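Taurine dioxygenase (Burkholderia ambifaria, PDB 5VN6) probably acts as an iron-dependent taurine dioxygenase of the TfdA family, and here carries a magnesium ion in its metal site. Local coordinates at residues 58-62 / 279-283; 152-156 / 213-218. All coordinates share one frame; numbering follows the deposited sequence.

Interaction 1 (58-62 / 279-283)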
loop_
_atom_site.group_PDB
_atom_site.type_symbol
_atom_site.label_atom_id
_atom_site.label_comp_id
_atom_site.label_asym_id
_atom_site.label_seq_id
_atom_site.Cartn_x
_atom_site.Cartn_y
_atom_site.Cartn_z
ATOM N N THR A 58 -29.595 1.212 -13.107
ATOM C CA THR A 58 -30.585 1.135 -12.054
ATOM C C THR A 58 -30.177 0.079 -11.044
ATOM O O THR A 58 -29.304 -0.758 -11.294
ATOM C CB THR A 58 -31.953 0.797 -12.634
ATOM O OG1 THR A 58 -31.979 -0.592 -12.988
ATOM C CG2 THR A 58 -32.205 1.627 -13.888
ATOM N N ARG A 59 -30.797 0.152 -9.869
ATOM C CA ARG A 59 -30.497 -0.824 -8.833
ATOM C C ARG A 59 -30.926 -2.222 -9.254
ATOM O O ARG A 59 -30.225 -3.204 -8.974
ATOM C CB ARG A 59 -31.140 -0.379 -7.522
ATOM C CG ARG A 59 -30.612 0.999 -7.106
ATOM C CD ARG A 59 -31.391 1.630 -5.965
ATOM N NE ARG A 59 -30.628 2.684 -5.295
ATOM C CZ ARG A 59 -30.285 3.844 -5.850
ATOM N NH1 ARG A 59 -30.627 4.120 -7.104
ATOM N NH2 ARG A 59 -29.592 4.733 -5.148
ATOM N N ALA A 60 -32.059 -2.332 -9.961
ATOM C CA ALA A 60 -32.448 -3.628 -10.502
ATOM C C ALA A 60 -31.371 -4.160 -11.443
ATOM O O ALA A 60 -31.029 -5.347 -11.395
ATOM C CB ALA A 60 -33.812 -3.534 -11.199
ATOM N N GLU A 61 -30.789 -3.288 -12.278
ATOM C CA GLU A 61 -29.713 -3.733 -13.166
ATOM C C GLU A 61 -28.448 -4.098 -12.393
ATOM O O GLU A 61 -27.779 -5.083 -12.729
ATOM C CB GLU A 61 -29.405 -2.669 -14.221
ATOM C CG GLU A 61 -30.580 -2.351 -15.131
ATOM C CD GLU A 61 -30.299 -1.203 -16.082
ATOM O OE1 GLU A 61 -29.589 -0.258 -15.688
ATOM O OE2 GLU A 61 -30.813 -1.238 -17.223
ATOM N N HIS A 62 -28.103 -3.322 -11.357
ATOM C CA HIS A 62 -26.965 -3.663 -10.500
ATOM C C HIS A 62 -27.154 -5.047 -9.893
ATOM O O HIS A 62 -26.240 -5.883 -9.905
ATOM C CB HIS A 62 -26.812 -2.597 -9.400
ATOM C CG HIS A 62 -25.649 -2.803 -8.468
ATOM N ND1 HIS A 62 -25.268 -1.846 -7.546
ATOM C CD2 HIS A 62 -24.789 -3.840 -8.307
ATOM C CE1 HIS A 62 -24.229 -2.286 -6.857
ATOM N NE2 HIS A 62 -23.921 -3.494 -7.296
ATOM N N MET A 279 -22.383 4.246 -0.877
ATOM C CA MET A 279 -22.040 3.103 -1.713
ATOM C C MET A 279 -23.188 2.103 -1.686
ATOM O O MET A 279 -24.002 2.087 -0.758
ATOM C CB MET A 279 -20.751 2.403 -1.236
ATOM C CG MET A 279 -19.637 3.338 -0.822
ATOM S SD MET A 279 -18.689 3.978 -2.214
ATOM C CE MET A 279 -17.884 2.522 -2.867
ATOM N N GLU A 280 -23.258 1.270 -2.723
ATOM C CA GLU A 280 -24.217 0.177 -2.763
ATOM C C GLU A 280 -23.501 -1.052 -3.297
ATOM O O GLU A 280 -22.797 -0.973 -4.308
ATOM C CB GLU A 280 -25.437 0.529 -3.626
ATOM C CG GLU A 280 -26.262 1.692 -3.056
ATOM C CD GLU A 280 -27.512 2.036 -3.868
ATOM O OE1 GLU A 280 -27.785 1.365 -4.885
ATOM O OE2 GLU A 280 -28.218 2.994 -3.487
ATOM N N ARG A 281 -23.674 -2.184 -2.620
ATOM C CA ARG A 281 -22.971 -3.402 -2.997
ATOM C C ARG A 281 -23.955 -4.556 -3.157
ATOM O O ARG A 281 -25.062 -4.546 -2.602
ATOM C CB ARG A 281 -21.875 -3.761 -1.978
ATOM C CG ARG A 281 -22.363 -4.170 -0.599
ATOM C CD ARG A 281 -21.184 -4.407 0.356
ATOM N NE ARG A 281 -20.322 -5.518 -0.054
ATOM C CZ ARG A 281 -20.541 -6.793 0.264
ATOM N NH1 ARG A 281 -19.701 -7.736 -0.147
ATOM N NH2 ARG A 281 -21.602 -7.128 0.993
ATOM N N ALA A 282 -23.560 -5.525 -3.979
ATOM C CA ALA A 282 -24.288 -6.780 -4.143
ATOM C C ALA A 282 -23.283 -7.904 -3.973
ATOM O O ALA A 282 -22.374 -8.054 -4.798
ATOM C CB ALA A 282 -24.977 -6.854 -5.503
ATOM N N GLY A 283 -23.422 -8.669 -2.890
ATOM C CA GLY A 283 -22.498 -9.758 -2.597
ATOM C C GLY A 283 -23.013 -11.068 -3.179
ATOM O O GLY A 283 -24.218 -11.317 -3.218
HETATM O O HOH W 1 -26.503 0.832 -7.411
#

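Interaction 2 (152-156 / 213-218)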
loop_
_atom_site.group_PDB
_atom_site.type_symbol
_atom_site.label_atom_id
_atom_site.label_comp_id
_atom_site.label_asym_id
_atom_site.label_seq_id
_atom_site.Cartn_x
_atom_site.Cartn_y
_atom_site.Cartn_z
ATOM N N GLN A 152 6.340 -25.501 4.630
ATOM C CA GLN A 152 5.900 -25.357 6.010
ATOM C C GLN A 152 4.389 -25.145 6.124
ATOM O O GLN A 152 3.776 -25.620 7.087
ATOM C CB GLN A 152 6.654 -24.180 6.647
ATOM C CG GLN A 152 6.195 -23.776 8.054
ATOM C CD GLN A 152 6.970 -24.429 9.189
ATOM O OE1 GLN A 152 7.344 -25.597 9.117
ATOM N NE2 GLN A 152 7.221 -23.659 10.249
ATOM N N ILE A 153 3.764 -24.437 5.174
ATOM C CA ILE A 153 2.352 -24.063 5.319
ATOM C C ILE A 153 1.411 -24.976 4.546
ATOM O O ILE A 153 0.189 -24.816 4.656
ATOM C CB ILE A 153 2.107 -22.592 4.917
ATOM C CG1 ILE A 153 2.227 -22.415 3.400
ATOM C CG2 ILE A 153 3.089 -21.657 5.669
ATOM C CD1 ILE A 153 1.870 -21.009 2.904
ATOM N N ALA A 154 1.940 -25.950 3.795
ATOM C CA ALA A 154 1.119 -26.699 2.844
ATOM C C ALA A 154 -0.136 -27.294 3.482
ATOM O O ALA A 154 -1.233 -27.168 2.928
ATOM C CB ALA A 154 1.959 -27.795 2.189
ATOM N N ASP A 155 -0.015 -27.909 4.661
ATOM C CA ASP A 155 -1.170 -28.543 5.295
ATOM C C ASP A 155 -1.753 -27.729 6.454
ATOM O O ASP A 155 -2.644 -28.219 7.155
ATOM C CB ASP A 155 -0.817 -29.971 5.759
ATOM C CG ASP A 155 0.295 -30.012 6.805
ATOM O OD1 ASP A 155 0.547 -28.995 7.486
ATOM O OD2 ASP A 155 0.946 -31.071 6.929
ATOM N N LEU A 156 -1.294 -26.500 6.660
ATOM C CA LEU A 156 -1.785 -25.714 7.778
ATOM C C LEU A 156 -3.236 -25.297 7.563
ATOM O O LEU A 156 -3.671 -25.027 6.446
ATOM C CB LEU A 156 -0.913 -24.463 7.980
ATOM C CG LEU A 156 0.464 -24.690 8.602
ATOM C CD1 LEU A 156 1.258 -23.357 8.743
ATOM C CD2 LEU A 156 0.309 -25.407 9.960
ATOM N N PHE A 213 -0.604 -26.450 13.750
ATOM C CA PHE A 213 0.812 -26.128 13.619
ATOM C C PHE A 213 1.688 -27.009 14.503
ATOM O O PHE A 213 2.781 -27.418 14.091
ATOM C CB PHE A 213 1.026 -24.652 13.969
ATOM C CG PHE A 213 2.453 -24.191 13.857
ATOM C CD1 PHE A 213 2.919 -23.613 12.679
ATOM C CD2 PHE A 213 3.335 -24.346 14.935
ATOM C CE1 PHE A 213 4.234 -23.198 12.569
ATOM C CE2 PHE A 213 4.654 -23.933 14.835
ATOM C CZ PHE A 213 5.108 -23.350 13.646
ATOM N N HIS A 214 1.246 -27.283 15.732
ATOM C CA HIS A 214 2.095 -27.923 16.728
ATOM C C HIS A 214 2.280 -29.409 16.404
ATOM O O HIS A 214 1.499 -30.252 16.856
ATOM C CB HIS A 214 1.484 -27.698 18.113
ATOM C CG HIS A 214 2.423 -27.927 19.257
ATOM N ND1 HIS A 214 3.253 -29.024 19.334
ATOM C CD2 HIS A 214 2.584 -27.253 20.422
ATOM C CE1 HIS A 214 3.924 -28.990 20.474
ATOM N NE2 HIS A 214 3.535 -27.926 21.154
ATOM N N THR A 215 3.281 -29.730 15.592
ATOM C CA THR A 215 3.632 -31.076 15.168
ATOM C C THR A 215 5.112 -31.303 15.429
ATOM O O THR A 215 5.885 -30.343 15.522
ATOM C CB THR A 215 3.350 -31.288 13.669
ATOM O OG1 THR A 215 4.214 -30.437 12.901
ATOM C CG2 THR A 215 1.885 -30.977 13.325
ATOM N N PRO A 216 5.547 -32.563 15.540
ATOM C CA PRO A 216 6.982 -32.818 15.759
ATOM C C PRO A 216 7.879 -32.278 14.655
ATOM O O PRO A 216 9.057 -32.003 14.911
ATOM C CB PRO A 216 7.059 -34.349 15.831
ATOM C CG PRO A 216 5.690 -34.776 16.262
ATOM C CD PRO A 216 4.755 -33.805 15.585
ATOM N N ALA A 217 7.359 -32.112 13.438
ATOM C CA ALA A 217 8.162 -31.567 12.354
ATOM C C ALA A 217 8.456 -30.092 12.569
ATOM O O ALA A 217 9.515 -29.602 12.158
ATOM C CB ALA A 217 7.447 -31.781 11.021
ATOM N N ARG A 218 7.556 -29.375 13.241
ATOM C CA ARG A 218 7.722 -27.942 13.421
ATOM C C ARG A 218 8.165 -27.537 14.819
ATOM O O ARG A 218 8.666 -26.426 14.983
ATOM C CB ARG A 218 6.412 -27.216 13.115
ATOM C CG ARG A 218 5.889 -27.416 11.723
ATOM C CD ARG A 218 4.654 -26.565 11.530
ATOM N NE ARG A 218 4.096 -26.754 10.201
ATOM C CZ ARG A 218 3.094 -27.579 9.938
ATOM N NH1 ARG A 218 2.645 -27.686 8.696
ATOM N NH2 ARG A 218 2.525 -28.275 10.926
HETATM O O HOH W 2 0.252 -29.851 10.593
#

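Interaction 1 (58-62 / 279-283)
Helix 59-67 packs by its first turn against strand 278-284 of the mixed sheet, and Arg59, His62, Glu280 and Ala282 make the joint. Arg59 meets Glu280 at about a right angle, with the guanidinium and carboxylate planes 67° apart. A salt bridge results: NH2 of Arg59 lies 2.8 Å from OE2 of Glu280, and NE of Arg59 is 3.0 Å from that same oxygen. Both hydrogen bonds are bent and weak, as expected when two N-H groups share one acceptor at the guanidinium edge. Arg89, on the neighbouring strand 87-91, forms a second salt bridge to OE2, so two arginines probably favour an ionised Glu280. The other carboxylate oxygen, OE1 of Glu280, accepts from a water at 2.9 Å, and that water lies 3.0 Å from ND1 of His62, in the imidazole plane. With CG opposite its backbone N (chi1 -178°), His62 reaches the strand: CE1 points its ring edge at Glu280 O, 3.2 Å away, while NE2 sits 4.0 Å from CB of Ala282. NE2 also hydrogen-bonds Val120 O on strand 118-125, fixing the ring at both nitrogens. Thr58 and Glu61 close a capping box at the helix start. The whole is helix-on-sheet packing in a cupin-clan dioxygenase fold.

Interaction 2 (152-156 / 213-218)
Arg218 sets its CG opposite the carbonyl carbon (chi1 -60°) and then runs extended to NE, which carries its guanidinium to the C-terminal part of helix 147-153; Asp155, with CG wedged between backbone N and carbonyl carbon (chi1 62°), comes to it from the opposite direction. NH1 of Arg218 makes two bonds, one to Asp155 OD1 at 2.8 Å and one to Gln152 O at 2.9 Å. The first is a salt bridge whose donor meets the syn side of the carboxylate, and both acceptors lie close to the guanidinium plane. NE of Arg218 adds a weak, longer bond to Gln152 O. NH2 of Arg218 donates to Phe213 O at 3.3 Å, from above that carbonyl's plane, and, in the guanidinium plane, to a water that in turn donates to Asp155 OD1. With partners on NE, NH1 and NH2, rotation of the group is restrained. Leu156 lays a methyl over one face: CD2 stands 3.4 Å above the guanidinium plane, over its centre, and also lies 4.1 Å from CB of Phe213. The aliphatic part of Arg218 is lined in turn by Gln152, whose OE1 is 3.5 Å from CG of Arg218, and by Phe213, one ring face of which carries CD of Arg218 near its rim. NE2 of Gln152 approaches CE1 of Phe213 at 3.8 Å, with the amide and ring planes 85° apart. Leu232 of helix 228-237 touches Gln152 and Leu156, while Ala229 of that helix touches Phe213. Asn212 ND2 donates a hydrogen bond to Asp155 O. Away from the metal site, an arginine thus ties the loop after strand 207-210 to helix 147-153 and the type I beta turn from Ile153 to Leu156.

How the interactions relate
Interactions 1 and 2 stand across the middle of the chain from each other, their own centres 43 Å apart and their nearest atoms about 24 Å apart, so they do not touch. Both segments of interaction 2, 152-156 and 213-218, fall in sequence between those of interaction 1, 58-62 and 279-283. The first joins a helix to the seven-stranded mixed sheet, on a strand whose Arg281 side chain comes about 6 Å from the magnesium ion. The second sits beside the separate four-stranded antiparallel sheet, between segments flanking strands 157-160 and 207-210. They therefore fasten different parts of one fold.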